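Local coordinates for protein C-X-C motif chemokine 13 (Homo sapiens, PDB 7JNY) that attracts B lymphocytes as a secreted CXC chemokine, binding the receptor CXCR5 as well as heparin, at residues V46-K49 against I53-V56. Sequence-based numbering, arbitrary orientation.
Sequences VWKK and IVCV
Ile53 lies alongside Trp47 in a non-hydrogen-bonded antiparallel pair, its side chain running up one face of the indole. From CB, with chi1 at -63° putting CG1 beside its own backbone N, the longer branch rises over the six-membered ring: CG1 sits 3.8 Å from Trp47 CE3, and CD1 continues toward the outer edge, 3.6 Å from Trp47 CZ3. That methyl makes a CH-pi contact, 3.8 Å from the centroid of the six-membered ring and 21° off its normal. The shorter branch, CG2, only grazes the ring junction at Trp47 CE2. The indole has other partners on strand 27-33: NE1 is hydrogen-bonded to OE1 of Gln31, and Arg29 makes a cation-pi contact with the ring. With an alanine in place of Trp47, Ile53 CD1 would probably lose its aromatic cover, and Gln31 and Arg29 their indole partner. One step along the hairpin, away from its turn, Val46 and Val54 form the hydrogen-bonded pair, with Val46 N to Val54 O at 2.8 Å and nearly straight (173°), and Val54 N to Val46 O at 2.9 Å, more bent. On the face of the sheet opposite the indole, Val46 CG2 meets Val56 CG2 at 3.7 Å, next to Ile22 and Ile27. Here too the side chain of Lys48 crosses over that of Val54, its CD 3.8 Å from Val54 CG2. The pairing closes the hairpin of strands 43-48 and 53-56, the last two strands of the chemokine sheet, and Cys55 ties the outermost strand by disulfide to Cys14 of the CXC motif. Between the segments, the chemistry is two backbone hydrogen bonds flanked by apolar contacts on both faces, with no salt bridge, so the hairpin is held here by backbone pairing and apolar and CH-pi contact, not by paired charges.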
loop_
_atom_site.group_PDB
_atom_site.type_symbol
_atom_site.label_atom_id
_atom_site.label_comp_id
_atom_site.label_asym_id
_atom_site.label_seq_id
_atom_site.Cartn_x
_atom_site.Cartn_y
_atom_site.Cartn_z
ATOM N N VAL A 46 2.856 -0.231 -4.388
ATOM C CA VAL A 46 2.419 1.094 -4.853
ATOM C C VAL A 46 2.630 1.197 -6.354
ATOM O O VAL A 46 3.757 1.034 -6.855
ATOM C CB VAL A 46 3.166 2.219 -4.125
ATOM C CG1 VAL A 46 2.752 3.585 -4.705
ATOM C CG2 VAL A 46 2.896 2.151 -2.635
ATOM N N TRP A 47 1.547 1.484 -7.077
ATOM C CA TRP A 47 1.602 1.661 -8.526
ATOM C C TRP A 47 1.702 3.139 -8.820
ATOM O O TRP A 47 0.738 3.881 -8.602
ATOM C CB TRP A 47 0.376 1.069 -9.205
ATOM C CG TRP A 47 0.341 -0.370 -9.043
ATOM C CD1 TRP A 47 0.296 -1.057 -7.867
ATOM C CD2 TRP A 47 0.425 -1.335 -10.078
ATOM N NE1 TRP A 47 0.303 -2.407 -8.113
ATOM C CE2 TRP A 47 0.389 -2.602 -9.467
ATOM C CE3 TRP A 47 0.513 -1.255 -11.474
ATOM C CZ2 TRP A 47 0.435 -3.785 -10.201
ATOM C CZ3 TRP A 47 0.558 -2.427 -12.202
ATOM C CH2 TRP A 47 0.520 -3.677 -11.564
ATOM N N LYS A 48 2.852 3.553 -9.334
ATOM C CA LYS A 48 3.122 4.967 -9.536
ATOM C C LYS A 48 2.706 5.424 -10.925
ATOM O O LYS A 48 2.569 4.633 -11.861
ATOM C CB LYS A 48 4.602 5.281 -9.295
ATOM C CG LYS A 48 4.949 5.234 -7.810
ATOM C CD LYS A 48 6.444 5.247 -7.502
ATOM C CE LYS A 48 7.203 6.421 -8.107
ATOM N NZ LYS A 48 8.660 6.306 -7.789
ATOM N N LYS A 49 2.492 6.743 -11.044
ATOM C CA LYS A 49 1.946 7.257 -12.284
ATOM C C LYS A 49 2.904 7.040 -13.440
ATOM O O LYS A 49 2.458 6.834 -14.572
ATOM C CB LYS A 49 1.589 8.736 -12.118
ATOM C CG LYS A 49 0.112 8.850 -11.760
ATOM C CD LYS A 49 -0.306 10.195 -11.224
ATOM C CE LYS A 49 -1.811 10.189 -10.984
ATOM N NZ LYS A 49 -2.198 10.902 -9.737
ATOM N N ILE A 53 6.438 0.141 -10.157
ATOM C CA ILE A 53 5.666 -0.695 -9.257
ATOM C C ILE A 53 6.564 -1.029 -8.088
ATOM O O ILE A 53 7.549 -1.747 -8.250
ATOM C CB ILE A 53 5.194 -1.986 -9.916
ATOM C CG1 ILE A 53 4.247 -1.732 -11.069
ATOM C CG2 ILE A 53 4.468 -2.858 -8.861
ATOM C CD1 ILE A 53 4.106 -2.963 -11.926
ATOM N N VAL A 54 6.201 -0.569 -6.902
ATOM C CA VAL A 54 7.157 -0.479 -5.805
ATOM C C VAL A 54 6.608 -1.219 -4.600
ATOM O O VAL A 54 5.560 -0.846 -4.065
ATOM C CB VAL A 54 7.461 0.978 -5.423
ATOM C CG1 VAL A 54 8.523 0.999 -4.334
ATOM C CG2 VAL A 54 7.883 1.783 -6.646
ATOM N N CYS A 55 7.335 -2.236 -4.135
ATOM C CA CYS A 55 6.991 -2.803 -2.842
ATOM C C CYS A 55 7.501 -1.890 -1.742
ATOM O O CYS A 55 8.654 -1.470 -1.752
ATOM C CB CYS A 55 7.580 -4.198 -2.657
ATOM S SG CYS A 55 7.041 -5.405 -3.817
ATOM N N VAL A 56 6.660 -1.621 -0.770
ATOM C CA VAL A 56 6.941 -0.623 0.248
ATOM C C VAL A 56 6.932 -1.273 1.628
ATOM O O VAL A 56 6.110 -2.150 1.922
ATOM C CB VAL A 56 5.926 0.534 0.192
ATOM C CG1 VAL A 56 6.053 1.381 1.436
ATOM C CG2 VAL A 56 6.141 1.382 -1.061
#